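Local coordinates for protein putative alpha-L-fucosidase (Bacteroides thetaiotaomicron, PDB 4H41) that is of unproven function but is probably a TIM-barrel glycoside hydrolase that removes alpha-L-fucose from host glycans, at residues B[186-189]-B[190-193]; B[219-222]-B[223-227]; B[292-295]-B[296-300]; B[310-313]-B[314-317]. All coordinates share one frame; numbering follows the deposited sequence.

Interaction 1: B[186-189]-B[190-193]; sequences DISN and GLPT
Between S188 and L191 the backbone turns sharply through N189 and G190, two successive residues with positive phi, which reaches 88° at G190. This turn ends helix 173-187 and leads into strand 193-195, so it is one of the alpha-to-beta connections of the TIM barrel, at the end of the barrel where the strands begin. A beta carbon at G190 would jam against the carbonyl O of N189, so the position calls for glycine. S188 is the first residue to leave helical geometry, and its hydroxyl ties the two sides of the turn together. With OG lying between the backbone N and the carbonyl carbon (chi1 69°), the hydroxyl faces the returning chain and accepts from L191 N at 3.2 Å, with an N-H...O angle of 153°. It is also bonded to C184 O, one turn back in the helix, and to W160 NE1 on strand 157-162; the buried oxygen thus joins helix end, turn and neighbouring strand. L191 lies against the same serine: its CG and CD1 are both 3.7 Å from S188 CB. Beyond S188 the leucine packs on W147 of helix 136-151 and on F157 and W160. A bound polyether, probably from the crystallisation liquor, lies about 4 Å from its side chain. Further on, T193 N bonds D238 OD2, just before strand 239-243. Across the turn, S188 OG also touches L191 CB at 3.4 Å.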
ATOM      1  N   ASP B 186     -18.340  27.472 -26.400  1.00 28.22           N
ATOM      2  CA  ASP B 186     -18.571  27.894 -27.793  1.00 28.11           C
ATOM      3  C   ASP B 186     -18.708  26.714 -28.730  1.00 32.05           C
ATOM      4  O   ASP B 186     -19.651  26.676 -29.512  1.00 32.07           O
ATOM      5  CB  ASP B 186     -17.416  28.769 -28.294  1.00 28.75           C
ATOM      6  CG  ASP B 186     -17.413  30.196 -27.781  1.00 37.83           C
ATOM      7  OD1 ASP B 186     -18.420  30.618 -27.183  1.00 39.33           O
ATOM      8  OD2 ASP B 186     -16.397  30.895 -27.983  1.00 44.31           O
ATOM      9  N   ILE B 187     -17.781  25.727 -28.642  1.00 27.45           N
ATOM     10  CA  ILE B 187     -17.792  24.623 -29.587  1.00 26.28           C
ATOM     11  C   ILE B 187     -18.964  23.698 -29.347  1.00 30.56           C
ATOM     12  O   ILE B 187     -19.392  23.031 -30.274  1.00 29.05           O
ATOM     13  CB  ILE B 187     -16.439  23.848 -29.576  1.00 29.13           C
ATOM     14  CG1 ILE B 187     -16.181  23.183 -30.935  1.00 31.43           C
ATOM     15  CG2 ILE B 187     -16.351  22.832 -28.401  1.00 26.58           C
ATOM     16  CD1 ILE B 187     -14.862  22.678 -31.092  1.00 40.08           C
ATOM     17  N   SER B 188     -19.437  23.587 -28.099  1.00 27.76           N
ATOM     18  CA  SER B 188     -20.471  22.608 -27.754  1.00 27.16           C
ATOM     19  C   SER B 188     -21.846  23.228 -27.581  1.00 32.45           C
ATOM     20  O   SER B 188     -22.761  22.543 -27.115  1.00 32.45           O
ATOM     21  CB  SER B 188     -20.084  21.883 -26.471  1.00 30.89           C
ATOM     22  OG  SER B 188     -20.129  22.742 -25.342  1.00 28.38           O
ATOM     23  N   ASN B 189     -21.992  24.490 -27.937  1.00 30.89           N
ATOM     24  CA  ASN B 189     -23.246  25.228 -27.807  1.00 31.79           C
ATOM     25  C   ASN B 189     -23.731  25.270 -26.344  1.00 35.84           C
ATOM     26  O   ASN B 189     -24.902  25.059 -26.057  1.00 36.67           O
ATOM     27  CB  ASN B 189     -24.324  24.642 -28.748  1.00 37.22           C
ATOM     28  CG  ASN B 189     -25.549  25.528 -28.883  1.00 56.15           C
ATOM     29  OD1 ASN B 189     -25.468  26.753 -28.767  1.00 44.92           O
ATOM     30  ND2 ASN B 189     -26.717  24.923 -29.038  1.00 47.42           N
ATOM     31  N   GLY B 190     -22.805  25.528 -25.438  1.00 31.26           N
ATOM     32  CA  GLY B 190     -23.107  25.763 -24.040  1.00 29.60           C
ATOM     33  C   GLY B 190     -23.199  24.603 -23.085  1.00 28.16           C
ATOM     34  O   GLY B 190     -23.846  24.738 -22.062  1.00 26.25           O
ATOM     35  N   LEU B 191     -22.512  23.486 -23.325  1.00 24.02           N
ATOM     36  CA  LEU B 191     -22.551  22.419 -22.318  1.00 23.11           C
ATOM     37  C   LEU B 191     -21.914  22.895 -21.009  1.00 25.52           C
ATOM     38  O   LEU B 191     -21.060  23.794 -20.992  1.00 23.94           O
ATOM     39  CB  LEU B 191     -21.803  21.184 -22.814  1.00 22.86           C
ATOM     40  CG  LEU B 191     -22.439  20.419 -23.950  1.00 26.89           C
ATOM     41  CD1 LEU B 191     -21.571  19.234 -24.329  1.00 27.02           C
ATOM     42  CD2 LEU B 191     -23.825  19.921 -23.575  1.00 32.14           C
ATOM     43  N   PRO B 192     -22.308  22.290 -19.901  1.00 21.59           N
ATOM     44  CA  PRO B 192     -21.740  22.706 -18.613  1.00 22.16           C
ATOM     45  C   PRO B 192     -20.258  22.458 -18.479  1.00 24.15           C
ATOM     46  O   PRO B 192     -19.714  21.524 -19.068  1.00 23.69           O
ATOM     47  CB  PRO B 192     -22.506  21.871 -17.580  1.00 23.96           C
ATOM     48  CG  PRO B 192     -23.252  20.855 -18.324  1.00 27.36           C
ATOM     49  CD  PRO B 192     -23.368  21.273 -19.743  1.00 23.44           C
ATOM     50  N   THR B 193     -19.610  23.290 -17.681  1.00 21.53           N
ATOM     51  CA  THR B 193     -18.187  23.186 -17.351  1.00 19.87           C
ATOM     52  C   THR B 193     -18.002  23.257 -15.830  1.00 20.49           C
ATOM     53  O   THR B 193     -18.809  23.863 -15.124  1.00 20.06           O
ATOM     54  CB  THR B 193     -17.429  24.343 -18.006  1.00 23.52           C
ATOM     55  OG1 THR B 193     -18.027  25.527 -17.497  1.00 25.28           O
ATOM     56  CG2 THR B 193     -17.502  24.338 -19.545  1.00 21.02           C
TER

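Interaction 2: B[219-222]-B[223-227]; sequences VQQH and EKEWN
Q221 and E225, one helical turn apart, join side chain to side chain: Q221 NE2 donates to E225 OE2 at 2.9 Å in an almost perfectly straight bond (179°). A bend at chi2 of Q221 brings NE2 along the helix to E225. The carboxylate oxygen lies in the amide plane of Q221 and receives the N-H on its anti side, while the two flat groups are turned 76° against each other. A quarter-turn round the helix H222 meets W226. The indole edge atom W226 CD1 stands over one face of the imidazole, offset toward its rim and 3.5 Å from H222 CE1; the planes are inclined at 39°. The same CD1 lies 3.3 Å from H222 O, which is in the plane of the indole and accepts W226 N at 3.0 Å. Outside partners set these groups in place. E225 OE1 takes A169 N and a salt bridge from R168, W226 NE1 bonds S167 O, and H222 NE2 bonds N259 OD1. F242 meets the W226 ring edge-to-face. Four-residue spacing is that of an alpha helix; with its aromatic side against F242, helix 219-233 is an amphipathic outer helix of the TIM barrel.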
ATOM      1  N   VAL B 219      -9.518  31.064   6.516  1.00 23.64           N
ATOM      2  CA  VAL B 219     -10.785  31.182   5.791  1.00 23.06           C
ATOM      3  C   VAL B 219     -10.848  32.532   5.077  1.00 24.81           C
ATOM      4  O   VAL B 219     -11.295  32.603   3.943  1.00 21.66           O
ATOM      5  CB  VAL B 219     -12.000  31.045   6.754  1.00 29.63           C
ATOM      6  CG1 VAL B 219     -13.294  31.422   6.056  1.00 30.35           C
ATOM      7  CG2 VAL B 219     -12.095  29.644   7.297  1.00 29.52           C
ATOM      8  N   GLN B 220     -10.372  33.607   5.753  1.00 21.06           N
ATOM      9  CA  GLN B 220     -10.398  34.963   5.223  1.00 21.80           C
ATOM     10  C   GLN B 220      -9.553  35.102   3.963  1.00 24.07           C
ATOM     11  O   GLN B 220     -10.014  35.712   2.989  1.00 22.91           O
ATOM     12  CB  GLN B 220      -9.927  35.975   6.291  1.00 24.45           C
ATOM     13  CG  GLN B 220     -10.828  36.011   7.536  1.00 42.09           C
ATOM     14  CD  GLN B 220     -10.427  35.084   8.694  1.00 60.38           C
ATOM     15  OE1 GLN B 220      -9.993  33.926   8.520  1.00 34.14           O
ATOM     16  NE2 GLN B 220     -10.649  35.543   9.929  1.00 68.68           N
ATOM     17  N   GLN B 221      -8.335  34.557   3.965  1.00 22.94           N
ATOM     18  CA  GLN B 221      -7.445  34.642   2.787  1.00 22.28           C
ATOM     19  C   GLN B 221      -7.958  33.763   1.650  1.00 21.73           C
ATOM     20  O   GLN B 221      -7.889  34.161   0.494  1.00 23.16           O
ATOM     21  CB  GLN B 221      -6.015  34.258   3.171  1.00 24.53           C
ATOM     22  CG  GLN B 221      -4.963  34.589   2.116  1.00 30.21           C
ATOM     23  CD  GLN B 221      -4.886  36.048   1.737  1.00 33.67           C
ATOM     24  OE1 GLN B 221      -5.142  36.954   2.544  1.00 31.59           O
ATOM     25  NE2 GLN B 221      -4.562  36.318   0.493  1.00 30.15           N
ATOM     26  N   HIS B 222      -8.486  32.595   1.967  1.00 17.03           N
ATOM     27  CA  HIS B 222      -9.090  31.712   0.971  1.00 18.33           C
ATOM     28  C   HIS B 222     -10.244  32.442   0.284  1.00 21.23           C
ATOM     29  O   HIS B 222     -10.305  32.463  -0.922  1.00 20.93           O
ATOM     30  CB  HIS B 222      -9.585  30.438   1.654  1.00 18.10           C
ATOM     31  CG  HIS B 222     -10.386  29.529   0.777  1.00 19.43           C
ATOM     32  ND1 HIS B 222      -9.776  28.569  -0.017  1.00 19.05           N
ATOM     33  CD2 HIS B 222     -11.727  29.433   0.639  1.00 20.20           C
ATOM     34  CE1 HIS B 222     -10.759  27.927  -0.620  1.00 19.55           C
ATOM     35  NE2 HIS B 222     -11.956  28.427  -0.266  1.00 20.68           N
ATOM     36  N   GLU B 223     -11.115  33.118   1.065  1.00 21.71           N
ATOM     37  CA  GLU B 223     -12.253  33.836   0.480  1.00 19.31           C
ATOM     38  C   GLU B 223     -11.763  34.979  -0.407  1.00 21.14           C
ATOM     39  O   GLU B 223     -12.326  35.244  -1.473  1.00 20.61           O
ATOM     40  CB  GLU B 223     -13.181  34.368   1.572  1.00 21.12           C
ATOM     41  CG  GLU B 223     -14.379  35.113   1.024  1.00 27.29           C
ATOM     42  CD  GLU B 223     -15.362  35.592   2.074  1.00 44.33           C
ATOM     43  OE1 GLU B 223     -15.155  35.281   3.264  1.00 37.28           O
ATOM     44  OE2 GLU B 223     -16.289  36.350   1.716  1.00 47.20           O
ATOM     45  N   LYS B 224     -10.765  35.687   0.044  1.00 19.44           N
ATOM     46  CA  LYS B 224     -10.240  36.816  -0.722  1.00 20.34           C
ATOM     47  C   LYS B 224      -9.741  36.370  -2.079  1.00 24.19           C
ATOM     48  O   LYS B 224     -10.072  36.980  -3.111  1.00 24.65           O
ATOM     49  CB  LYS B 224      -9.115  37.488   0.062  1.00 22.08           C
ATOM     50  CG  LYS B 224      -8.490  38.676  -0.683  1.00 31.53           C
ATOM     51  CD  LYS B 224      -7.341  39.268   0.097  1.00 49.25           C
ATOM     52  CE  LYS B 224      -6.719  40.473  -0.618  1.00 59.64           C
ATOM     53  NZ  LYS B 224      -5.754  40.094  -1.694  1.00 81.27           N
ATOM     54  N   GLU B 225      -8.976  35.312  -2.104  1.00 19.85           N
ATOM     55  CA  GLU B 225      -8.400  34.866  -3.361  1.00 20.62           C
ATOM     56  C   GLU B 225      -9.445  34.242  -4.296  1.00 23.33           C
ATOM     57  O   GLU B 225      -9.445  34.522  -5.487  1.00 22.53           O
ATOM     58  CB  GLU B 225      -7.241  33.889  -3.120  1.00 21.89           C
ATOM     59  CG  GLU B 225      -6.072  34.575  -2.410  1.00 24.14           C
ATOM     60  CD  GLU B 225      -4.828  33.743  -2.160  1.00 32.19           C
ATOM     61  OE1 GLU B 225      -4.726  32.621  -2.703  1.00 25.01           O
ATOM     62  OE2 GLU B 225      -3.960  34.191  -1.373  1.00 27.24           O
ATOM     63  N   TRP B 226     -10.349  33.440  -3.757  1.00 19.91           N
ATOM     64  CA  TRP B 226     -11.358  32.793  -4.577  1.00 18.83           C
ATOM     65  C   TRP B 226     -12.443  33.757  -5.011  1.00 22.36           C
ATOM     66  O   TRP B 226     -13.009  33.576  -6.084  1.00 21.84           O
ATOM     67  CB  TRP B 226     -11.898  31.552  -3.880  1.00 16.11           C
ATOM     68  CG  TRP B 226     -10.929  30.438  -4.066  1.00 17.24           C
ATOM     69  CD1 TRP B 226      -9.913  30.073  -3.229  1.00 20.14           C
ATOM     70  CD2 TRP B 226     -10.750  29.681  -5.267  1.00 16.94           C
ATOM     71  NE1 TRP B 226      -9.140  29.104  -3.823  1.00 19.90           N
ATOM     72  CE2 TRP B 226      -9.628  28.849  -5.077  1.00 21.49           C
ATOM     73  CE3 TRP B 226     -11.447  29.618  -6.485  1.00 18.64           C
ATOM     74  CZ2 TRP B 226      -9.229  27.904  -6.032  1.00 21.07           C
ATOM     75  CZ3 TRP B 226     -11.041  28.699  -7.438  1.00 21.25           C
ATOM     76  CH2 TRP B 226      -9.925  27.883  -7.228  1.00 22.45           C
ATOM     77  N   ASN B 227     -12.644  34.848  -4.272  1.00 20.87           N
ATOM     78  CA  ASN B 227     -13.534  35.922  -4.727  1.00 22.06           C
ATOM     79  C   ASN B 227     -13.004  36.484  -6.043  1.00 25.36           C
ATOM     80  O   ASN B 227     -13.752  36.678  -7.005  1.00 25.49           O
ATOM     81  CB  ASN B 227     -13.626  37.018  -3.661  1.00 29.99           C
ATOM     82  CG  ASN B 227     -14.503  38.137  -4.059  1.00 39.36           C
ATOM     83  OD1 ASN B 227     -15.694  37.934  -4.282  1.00 28.80           O
ATOM     84  ND2 ASN B 227     -13.954  39.339  -4.178  1.00 35.17           N
TER

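Interaction 3: B[292-295]-B[296-300]; sequences KLRM and KLEAA
R294 and E298 are brought together by two torsions: the arginine runs out extended and then folds at chi3 (48°), while the glutamate has CG opposite its carbonyl carbon (chi1 -73°) and leans back toward the preceding turn. R294 NH1 then donates to E298 OE2 at 3.0 Å in a salt bridge. The oxygen lies at the edge of the guanidinium, in its plane, and is met on its syn side, somewhat out of the carboxylate plane; the two planes stand 54° apart. NH1 is also 3.0 Å from E298 OE1, and R294 CG comes within 3.2 Å of E298 OE2, so the aliphatic stem rests against the carboxylate. D291 bridges R294 NE, and NH2 makes a weak bond to M96 O of the second subunit. With an alanine here, E298 would probably lose its charged mate and the D291 carboxylate its partner, opening a gap beside S98 of the second subunit. The helix, 290-302, is the crossover of the beta-alpha-beta unit between strands 269-273 and 307-310 of the TIM barrel. On another of its sides L293 CG meets L297 CD1 at 4.1 Å, and L297 continues onto Y333 and F337 of helix 324-337. K296 bends back along the preceding turn, its CG 3.3 Å from K292 O, and carries NZ to D244 OD1 and E275 O.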
ATOM      1  N   LYS B 292     -15.697   9.257   8.283  1.00 12.80           N
ATOM      2  CA  LYS B 292     -15.100  10.503   7.785  1.00 13.52           C
ATOM      3  C   LYS B 292     -15.833  10.982   6.547  1.00 15.71           C
ATOM      4  O   LYS B 292     -16.122  12.187   6.426  1.00 15.00           O
ATOM      5  CB  LYS B 292     -13.617  10.321   7.483  1.00 15.06           C
ATOM      6  CG  LYS B 292     -12.775  10.112   8.740  1.00 18.21           C
ATOM      7  CD  LYS B 292     -11.336   9.748   8.387  1.00 18.36           C
ATOM      8  CE  LYS B 292     -10.518   9.461   9.641  1.00 20.82           C
ATOM      9  NZ  LYS B 292      -9.097   9.204   9.272  1.00 27.73           N
ATOM     10  N   LEU B 293     -16.142  10.064   5.619  1.00 14.18           N
ATOM     11  CA  LEU B 293     -16.885  10.412   4.406  1.00 14.01           C
ATOM     12  C   LEU B 293     -18.272  10.954   4.820  1.00 17.62           C
ATOM     13  O   LEU B 293     -18.755  11.961   4.285  1.00 16.47           O
ATOM     14  CB  LEU B 293     -17.049   9.206   3.491  1.00 13.78           C
ATOM     15  CG  LEU B 293     -17.802   9.485   2.183  1.00 16.96           C
ATOM     16  CD1 LEU B 293     -17.159  10.562   1.361  1.00 15.68           C
ATOM     17  CD2 LEU B 293     -17.889   8.236   1.317  1.00 17.58           C
ATOM     18  N   ARG B 294     -18.903  10.267   5.770  1.00 15.96           N
ATOM     19  CA  ARG B 294     -20.253  10.631   6.260  1.00 16.43           C
ATOM     20  C   ARG B 294     -20.209  12.067   6.784  1.00 17.53           C
ATOM     21  O   ARG B 294     -21.082  12.841   6.502  1.00 19.36           O
ATOM     22  CB  ARG B 294     -20.723   9.657   7.366  1.00 17.87           C
ATOM     23  CG  ARG B 294     -22.051  10.010   7.868  1.00 29.26           C
ATOM     24  CD  ARG B 294     -22.538   9.179   9.014  1.00 25.72           C
ATOM     25  NE  ARG B 294     -21.580   9.019  10.085  1.00 34.05           N
ATOM     26  CZ  ARG B 294     -21.324   9.880  11.064  1.00 33.02           C
ATOM     27  NH1 ARG B 294     -21.991  11.022  11.149  1.00 28.90           N
ATOM     28  NH2 ARG B 294     -20.443   9.580  11.998  1.00 27.74           N
HETATM   29  N   MSE B 295     -19.229  12.385   7.608  1.00 15.83           N
HETATM   30  CA  MSE B 295     -19.149  13.745   8.176  1.00 15.57           C
HETATM   31  C   MSE B 295     -18.985  14.812   7.075  1.00 18.03           C
HETATM   32  O   MSE B 295     -19.568  15.889   7.185  1.00 16.03           O
HETATM   33  CB  MSE B 295     -18.007  13.816   9.177  1.00 16.48           C
HETATM   34  CG  MSE B 295     -18.316  13.109  10.458  1.00 23.60           C
HETATM   35 SE   MSE B 295     -16.763  13.392  11.683  0.75 30.85          SE
HETATM   36  CE  MSE B 295     -15.202  13.085  10.652  1.00 29.81           C
ATOM     37  N   LYS B 296     -18.253  14.512   6.000  1.00 14.29           N
ATOM     38  CA  LYS B 296     -18.048  15.455   4.902  1.00 13.37           C
ATOM     39  C   LYS B 296     -19.318  15.639   4.118  1.00 18.22           C
ATOM     40  O   LYS B 296     -19.634  16.781   3.767  1.00 17.31           O
ATOM     41  CB  LYS B 296     -16.884  14.992   4.001  1.00 14.61           C
ATOM     42  CG  LYS B 296     -15.570  15.035   4.755  1.00 20.37           C
ATOM     43  CD  LYS B 296     -14.330  14.738   3.929  1.00 23.67           C
ATOM     44  CE  LYS B 296     -14.384  13.472   3.129  1.00 15.91           C
ATOM     45  NZ  LYS B 296     -13.167  13.308   2.289  1.00 16.90           N
ATOM     46  N   LEU B 297     -20.094  14.573   3.893  1.00 14.69           N
ATOM     47  CA  LEU B 297     -21.356  14.682   3.164  1.00 13.71           C
ATOM     48  C   LEU B 297     -22.416  15.383   4.025  1.00 17.30           C
ATOM     49  O   LEU B 297     -23.272  16.102   3.500  1.00 16.08           O
ATOM     50  CB  LEU B 297     -21.843  13.298   2.703  1.00 13.33           C
ATOM     51  CG  LEU B 297     -20.911  12.576   1.687  1.00 15.04           C
ATOM     52  CD1 LEU B 297     -21.487  11.204   1.358  1.00 15.96           C
ATOM     53  CD2 LEU B 297     -20.735  13.366   0.404  1.00 13.55           C
ATOM     54  N   GLU B 298     -22.350  15.156   5.359  1.00 14.32           N
ATOM     55  CA  GLU B 298     -23.259  15.818   6.293  1.00 14.25           C
ATOM     56  C   GLU B 298     -23.006  17.338   6.285  1.00 17.23           C
ATOM     57  O   GLU B 298     -23.945  18.114   6.308  1.00 18.27           O
ATOM     58  CB  GLU B 298     -23.141  15.251   7.711  1.00 14.49           C
ATOM     59  CG  GLU B 298     -23.759  13.874   7.810  1.00 14.18           C
ATOM     60  CD  GLU B 298     -23.584  13.161   9.134  1.00 21.11           C
ATOM     61  OE1 GLU B 298     -22.885  13.698  10.028  1.00 22.48           O
ATOM     62  OE2 GLU B 298     -24.129  12.039   9.266  1.00 21.98           O
ATOM     63  N   ALA B 299     -21.752  17.756   6.281  1.00 14.42           N
ATOM     64  CA  ALA B 299     -21.408  19.177   6.223  1.00 15.68           C
ATOM     65  C   ALA B 299     -21.882  19.804   4.900  1.00 19.58           C
ATOM     66  O   ALA B 299     -22.377  20.933   4.897  1.00 17.20           O
ATOM     67  CB  ALA B 299     -19.921  19.347   6.385  1.00 16.55           C
ATOM     68  N   ALA B 300     -21.736  19.084   3.775  1.00 17.19           N
ATOM     69  CA  ALA B 300     -22.188  19.614   2.483  1.00 15.75           C
ATOM     70  C   ALA B 300     -23.690  19.847   2.483  1.00 17.93           C
ATOM     71  O   ALA B 300     -24.176  20.855   1.958  1.00 17.94           O
ATOM     72  CB  ALA B 300     -21.806  18.663   1.360  1.00 15.65           C
TER

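Interaction 4: B[310-313]-B[314-317]; sequences TFEF and SHFM
At the C-terminal end of strand 307-310, the eighth of the TIM barrel, the short helix 313-316 has E312 as its N-cap residue; E312 OE1 accepts H315 N at 2.9 Å. CG leaves opposite the backbone N (chi1 -170°), and a bend at chi2 turns the carboxylate to the helix start. The same oxygen accepts H315 ND1 at 2.7 Å (N-H...O angle 160°), with the acceptor nearly in the imidazole plane. The two donors reach OE1 on its syn side but from opposite faces of the carboxylate, which is turned 38° from the ring, so one oxygen holds both the backbone and the rotation of the histidine. The other carboxylate oxygen, OE2, takes D40 N, and H315 NE2 is bonded to P47 O. With an alanine in place of this glutamate, H315 N and ND1 would probably both lose their acceptor, leaving the imidazole freer to turn and D40 N without its mate. The first turn is completed by F316 N bonding E312 O at 3.0 Å and M317 N bonding F313 O at 2.8 Å. F313 CD2 touches M317 CB at 3.8 Å, T310 CG2 faces the selenium of M317 at 4.1 Å, and F311 CE1 comes to the edge of the F316 ring at CE2. F311 lies about 3 Å from an unidentified bound ligand. The F311-E312 peptide is cis, as also known at the end of strand eight in other TIM-barrel glycoside hydrolases; the capped turn here sits at the C-terminal mouth, where such barrels usually carry their active site.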
ATOM      1  N   THR B 310     -17.341  12.351  -6.319  1.00 15.08           N
ATOM      2  CA  THR B 310     -16.221  11.802  -5.577  1.00 13.95           C
ATOM      3  C   THR B 310     -15.065  11.440  -6.472  1.00 18.15           C
ATOM      4  O   THR B 310     -15.258  10.953  -7.590  1.00 16.70           O
ATOM      5  CB  THR B 310     -16.675  10.523  -4.779  1.00 17.08           C
ATOM      6  OG1 THR B 310     -15.617  10.051  -3.932  1.00 18.84           O
ATOM      7  CG2 THR B 310     -17.096   9.357  -5.689  1.00 15.22           C
ATOM      8  N   PHE B 311     -13.876  11.655  -5.954  1.00 15.30           N
ATOM      9  CA  PHE B 311     -12.639  11.017  -6.407  1.00 14.28           C
ATOM     10  C   PHE B 311     -12.432   9.908  -5.365  1.00 17.97           C
ATOM     11  O   PHE B 311     -12.097  10.218  -4.224  1.00 14.95           O
ATOM     12  CB  PHE B 311     -11.455  11.972  -6.490  1.00 15.74           C
ATOM     13  CG  PHE B 311     -10.265  11.315  -7.148  1.00 16.62           C
ATOM     14  CD1 PHE B 311      -9.434  10.474  -6.429  1.00 16.62           C
ATOM     15  CD2 PHE B 311     -10.081  11.400  -8.522  1.00 17.76           C
ATOM     16  CE1 PHE B 311      -8.426   9.760  -7.048  1.00 17.16           C
ATOM     17  CE2 PHE B 311      -9.054  10.700  -9.146  1.00 19.54           C
ATOM     18  CZ  PHE B 311      -8.225   9.890  -8.402  1.00 17.57           C
ATOM     19  N   GLU B 312     -12.650   8.630  -5.683  1.00 15.59           N
ATOM     20  CA  GLU B 312     -13.030   8.066  -6.976  1.00 14.32           C
ATOM     21  C   GLU B 312     -13.728   6.757  -6.726  1.00 15.72           C
ATOM     22  O   GLU B 312     -13.208   5.939  -5.963  1.00 16.80           O
ATOM     23  CB  GLU B 312     -11.778   7.844  -7.848  1.00 16.62           C
ATOM     24  CG  GLU B 312     -12.100   7.477  -9.288  1.00 22.84           C
ATOM     25  CD  GLU B 312     -11.540   6.175  -9.840  1.00 23.52           C
ATOM     26  OE1 GLU B 312     -11.153   5.307  -9.030  1.00 20.66           O
ATOM     27  OE2 GLU B 312     -11.518   6.004 -11.081  1.00 20.43           O
ATOM     28  N   PHE B 313     -14.860   6.549  -7.338  1.00 14.03           N
ATOM     29  CA  PHE B 313     -15.645   5.344  -7.067  1.00 13.59           C
ATOM     30  C   PHE B 313     -14.899   4.051  -7.355  1.00 17.51           C
ATOM     31  O   PHE B 313     -14.887   3.163  -6.483  1.00 13.08           O
ATOM     32  CB  PHE B 313     -16.940   5.362  -7.853  1.00 13.43           C
ATOM     33  CG  PHE B 313     -17.815   4.164  -7.636  1.00 13.58           C
ATOM     34  CD1 PHE B 313     -17.689   3.037  -8.438  1.00 15.23           C
ATOM     35  CD2 PHE B 313     -18.800   4.173  -6.667  1.00 14.91           C
ATOM     36  CE1 PHE B 313     -18.482   1.913  -8.221  1.00 16.35           C
ATOM     37  CE2 PHE B 313     -19.571   3.035  -6.432  1.00 17.69           C
ATOM     38  CZ  PHE B 313     -19.418   1.920  -7.226  1.00 15.99           C
ATOM     39  N   SER B 314     -14.356   3.900  -8.567  1.00 16.10           N
ATOM     40  CA  SER B 314     -13.778   2.604  -8.988  1.00 15.40           C
ATOM     41  C   SER B 314     -12.711   2.041  -8.037  1.00 17.24           C
ATOM     42  O   SER B 314     -12.640   0.829  -7.883  1.00 17.15           O
ATOM     43  CB  SER B 314     -13.245   2.669 -10.399  1.00 16.29           C
ATOM     44  OG  SER B 314     -14.335   3.008 -11.252  1.00 18.69           O
ATOM     45  N   HIS B 315     -11.829   2.878  -7.510  1.00 13.33           N
ATOM     46  CA  HIS B 315     -10.813   2.410  -6.577  1.00 12.86           C
ATOM     47  C   HIS B 315     -11.282   2.401  -5.149  1.00 14.64           C
ATOM     48  O   HIS B 315     -10.855   1.533  -4.353  1.00 13.99           O
ATOM     49  CB  HIS B 315      -9.568   3.305  -6.644  1.00 12.42           C
ATOM     50  CG  HIS B 315      -8.709   3.086  -7.853  1.00 15.53           C
ATOM     51  ND1 HIS B 315      -9.008   3.661  -9.063  1.00 16.63           N
ATOM     52  CD2 HIS B 315      -7.566   2.375  -7.986  1.00 17.37           C
ATOM     53  CE1 HIS B 315      -8.046   3.286  -9.896  1.00 15.62           C
ATOM     54  NE2 HIS B 315      -7.138   2.553  -9.270  1.00 16.29           N
ATOM     55  N   PHE B 316     -12.038   3.432  -4.753  1.00 12.97           N
ATOM     56  CA  PHE B 316     -12.284   3.653  -3.340  1.00 12.08           C
ATOM     57  C   PHE B 316     -13.672   3.320  -2.816  1.00 16.53           C
ATOM     58  O   PHE B 316     -13.802   3.230  -1.603  1.00 14.92           O
ATOM     59  CB  PHE B 316     -11.883   5.075  -2.967  1.00 11.85           C
ATOM     60  CG  PHE B 316     -10.432   5.318  -3.332  1.00 11.44           C
ATOM     61  CD1 PHE B 316      -9.414   4.657  -2.666  1.00 12.72           C
ATOM     62  CD2 PHE B 316     -10.088   6.173  -4.371  1.00 14.24           C
ATOM     63  CE1 PHE B 316      -8.074   4.856  -3.007  1.00 12.66           C
ATOM     64  CE2 PHE B 316      -8.735   6.389  -4.697  1.00 15.62           C
ATOM     65  CZ  PHE B 316      -7.749   5.695  -4.041  1.00 14.74           C
HETATM   66  N   MSE B 317     -14.672   3.076  -3.668  1.00 13.49           N
HETATM   67  CA  MSE B 317     -16.001   2.676  -3.217  1.00 12.72           C
HETATM   68  C   MSE B 317     -16.555   1.487  -3.942  1.00 18.10           C
HETATM   69  O   MSE B 317     -17.652   1.065  -3.624  1.00 19.43           O
HETATM   70  CB  MSE B 317     -16.997   3.842  -3.355  1.00 14.04           C
HETATM   71  CG  MSE B 317     -16.571   5.068  -2.678  1.00 18.11           C
HETATM   72 SE   MSE B 317     -17.965   6.485  -2.837  0.75 23.57          SE
HETATM   73  CE  MSE B 317     -19.422   5.545  -1.918  1.00 20.57           C
TER

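All four contacts are local and belong to one TIM barrel, but they sample different layers of it. Interaction 4 lies deepest, its centre about 10 Å from the centre of the chain; interactions 1 and 2 lie near the outside, with exposed residues, and interaction 3 is buried partly by the second subunit. Interactions 3 and 4 are the nearest pair, their closest atoms about 4 Å apart: strand 307-310 follows the helix of the first and leads into the second. Interactions 1 and 3 fall on opposite sides of the centre. In 2 and 3 each helix joins one carboxylate pair to an aromatic or apolar pair one turn apart; a hydroxyl closes the turn of 1, and a carboxylate caps 4.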